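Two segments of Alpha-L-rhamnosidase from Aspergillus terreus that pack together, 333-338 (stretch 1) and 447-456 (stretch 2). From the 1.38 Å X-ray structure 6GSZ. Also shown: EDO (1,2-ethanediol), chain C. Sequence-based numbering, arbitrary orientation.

Stretch 1 (333-338) GQNLVG
Stretch 2 447-456: LWSMRGNFFS

A short strand, 335-337, runs beside the helix 447-453 in roughly the same direction: the axes cross at 28° and approach to 7.6 Å. The helix is held by backbone hydrogen bonds such as R451 N to L447 O (2.9 Å). No direct hydrogen bond joins the stretches, which bury 298 Å² between them.

G333 (78/-3) makes no contact. Q334 is extended (-151/136) and points toward the helix with chi1 t, chi2 p and chi3 50°, laying its side chain over the indole of W448 (chi1 m, chi2 103°). Its CG sits 3.7 Å from the six-membered ring centroid, 7° off the normal, a CH-pi contact; NE2 lies 3.2 Å from W448 CG over a ring face. Q334 NE2 also donates a hydrogen bond to N335 O (2.9 Å, 167°).

N335 (-81/106) links the backbones through one water, which donates to N335 O (2.9 Å) and W448 O (2.8 Å). L336 (-121/172, chi1 p, chi2 p) points sideways, its CB 4.1 Å from W448 CZ3.

V337 (-129/125, chi1 t) is in register with G452, CA to CA 5.1 Å. Its CG2 reaches 3.4 Å from G452 CA; an ideal CB on G452 would lie 2.9 Å from V337 CG2, a clash. V337 CG1 lies 4.1 Å from CD2 of F455 (chi1 t, chi2 -77°), an apolar contact. The chain turns a corner at G338 (154/-123).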

# COMPACT_ATOMS: atom_id res chain seq x y z
N GLY A 333 2.65 3.20 -22.70
CA GLY A 333 1.63 4.26 -22.55
C GLY A 333 1.32 4.67 -21.12
O GLY A 333 0.54 5.61 -20.89
N GLN A 334 1.94 4.00 -20.17
CA GLN A 334 1.68 4.15 -18.74
C GLN A 334 2.98 3.81 -18.03
O GLN A 334 3.60 2.81 -18.39
CB GLN A 334 0.56 3.21 -18.29
CG GLN A 334 0.36 3.19 -16.78
CD GLN A 334 -0.11 4.50 -16.19
OE1 GLN A 334 -1.10 5.09 -16.67
NE2 GLN A 334 0.58 4.95 -15.12
N ASN A 335 3.35 4.63 -17.04
CA ASN A 335 4.45 4.33 -16.15
C ASN A 335 3.91 3.36 -15.10
O ASN A 335 3.11 3.76 -14.23
CB ASN A 335 4.99 5.62 -15.53
CG ASN A 335 6.26 5.43 -14.73
OD1 ASN A 335 7.00 4.46 -14.95
ND2 ASN A 335 6.59 6.38 -13.86
N LEU A 336 4.29 2.10 -15.22
CA LEU A 336 3.75 1.02 -14.44
C LEU A 336 4.85 0.32 -13.66
O LEU A 336 6.04 0.58 -13.84
CB LEU A 336 2.94 0.06 -15.32
CG LEU A 336 3.64 -0.51 -16.55
CD1 LEU A 336 4.43 -1.70 -16.17
CD2 LEU A 336 2.62 -0.90 -17.61
N VAL A 337 4.43 -0.58 -12.79
CA VAL A 337 5.32 -1.31 -11.90
C VAL A 337 5.02 -2.80 -12.02
O VAL A 337 3.88 -3.22 -11.90
CB VAL A 337 5.21 -0.83 -10.43
CG1 VAL A 337 6.09 -1.66 -9.53
CG2 VAL A 337 5.61 0.62 -10.35
N GLY A 338 6.07 -3.57 -12.34
CA GLY A 338 6.01 -5.00 -12.54
C GLY A 338 7.14 -5.42 -13.47
O GLY A 338 8.27 -5.18 -13.18
N LEU A 447 -3.84 7.17 -8.71
CA LEU A 447 -4.18 5.74 -8.62
C LEU A 447 -2.97 4.87 -9.07
O LEU A 447 -2.62 3.88 -8.37
CB LEU A 447 -5.40 5.48 -9.51
CG LEU A 447 -5.79 4.04 -9.79
CD1 LEU A 447 -6.23 3.32 -8.54
CD2 LEU A 447 -6.85 3.97 -10.88
N TRP A 448 -2.38 5.22 -10.21
CA TRP A 448 -1.25 4.47 -10.68
C TRP A 448 -0.01 4.62 -9.78
O TRP A 448 0.77 3.64 -9.67
CB TRP A 448 -0.93 4.82 -12.14
CG TRP A 448 -1.82 4.11 -13.10
CD1 TRP A 448 -2.90 4.62 -13.77
CD2 TRP A 448 -1.69 2.75 -13.58
NE1 TRP A 448 -3.45 3.68 -14.58
CE2 TRP A 448 -2.68 2.55 -14.55
CE3 TRP A 448 -0.76 1.72 -13.36
CZ2 TRP A 448 -2.87 1.33 -15.21
CZ3 TRP A 448 -0.90 0.54 -14.04
CH2 TRP A 448 -1.95 0.33 -14.94
N SER A 449 0.23 5.80 -9.19
CA SER A 449 1.32 5.94 -8.24
C SER A 449 1.08 5.10 -6.98
O SER A 449 2.03 4.56 -6.36
CB SER A 449 1.67 7.37 -7.94
OG SER A 449 2.37 7.95 -9.01
N MET A 450 -0.17 5.00 -6.53
CA MET A 450 -0.49 4.15 -5.42
C MET A 450 -0.21 2.67 -5.79
O MET A 450 0.41 1.94 -4.98
CB MET A 450 -1.94 4.36 -4.93
CG MET A 450 -2.32 3.35 -3.83
SD MET A 450 -3.76 3.85 -2.98
CE MET A 450 -3.73 2.57 -1.72
N ARG A 451 -0.73 2.25 -6.93
CA ARG A 451 -0.47 0.88 -7.37
C ARG A 451 1.03 0.57 -7.43
O ARG A 451 1.47 -0.52 -7.03
CB ARG A 451 -1.08 0.65 -8.75
CG ARG A 451 -2.59 0.61 -8.76
CD ARG A 451 -3.14 0.68 -10.16
NE ARG A 451 -4.57 0.51 -10.19
CZ ARG A 451 -5.34 0.67 -11.28
NH1 ARG A 451 -4.82 1.20 -12.39
NH2 ARG A 451 -6.62 0.34 -11.22
N GLY A 452 1.84 1.53 -7.88
CA GLY A 452 3.22 1.24 -8.05
C GLY A 452 3.98 1.07 -6.74
O GLY A 452 5.04 0.42 -6.69
N ASN A 453 3.47 1.72 -5.68
CA ASN A 453 4.16 1.89 -4.43
C ASN A 453 3.48 1.20 -3.24
O ASN A 453 3.97 1.34 -2.10
CB ASN A 453 4.38 3.36 -4.16
CG ASN A 453 5.41 3.96 -5.07
OD1 ASN A 453 6.61 3.61 -4.95
ND2 ASN A 453 5.00 4.84 -5.99
N PHE A 454 2.44 0.40 -3.47
CA PHE A 454 1.90 -0.48 -2.43
C PHE A 454 2.33 -1.89 -2.84
O PHE A 454 1.60 -2.61 -3.49
CB PHE A 454 0.39 -0.27 -2.27
CG PHE A 454 0.03 0.84 -1.31
CD1 PHE A 454 0.39 2.16 -1.56
CD2 PHE A 454 -0.57 0.53 -0.10
CE1 PHE A 454 0.05 3.17 -0.65
CE2 PHE A 454 -0.88 1.54 0.80
CZ PHE A 454 -0.51 2.83 0.54
N PHE A 455 3.61 -2.17 -2.58
CA PHE A 455 4.27 -3.39 -3.09
C PHE A 455 4.90 -4.09 -1.89
O PHE A 455 6.11 -3.89 -1.66
CB PHE A 455 5.34 -3.01 -4.12
CG PHE A 455 5.79 -4.10 -5.06
CD1 PHE A 455 6.67 -5.11 -4.64
CD2 PHE A 455 5.31 -4.16 -6.36
CE1 PHE A 455 7.07 -6.10 -5.50
CE2 PHE A 455 5.73 -5.17 -7.21
CZ PHE A 455 6.60 -6.14 -6.79
N SER A 456 4.07 -4.80 -1.11
CA SER A 456 4.39 -5.48 0.21
C SER A 456 4.43 -4.43 1.34
O SER A 456 3.81 -4.65 2.37
CB SER A 456 5.66 -6.40 0.16
OG SER A 456 5.75 -7.11 1.34
C1 EDO C . 0.99 -6.72 3.71
O1 EDO C . 2.15 -6.74 2.80
C2 EDO C . -0.24 -7.47 3.17
O2 EDO C . -1.19 -6.61 2.43
O HOH W 1 2.75 2.84 -11.48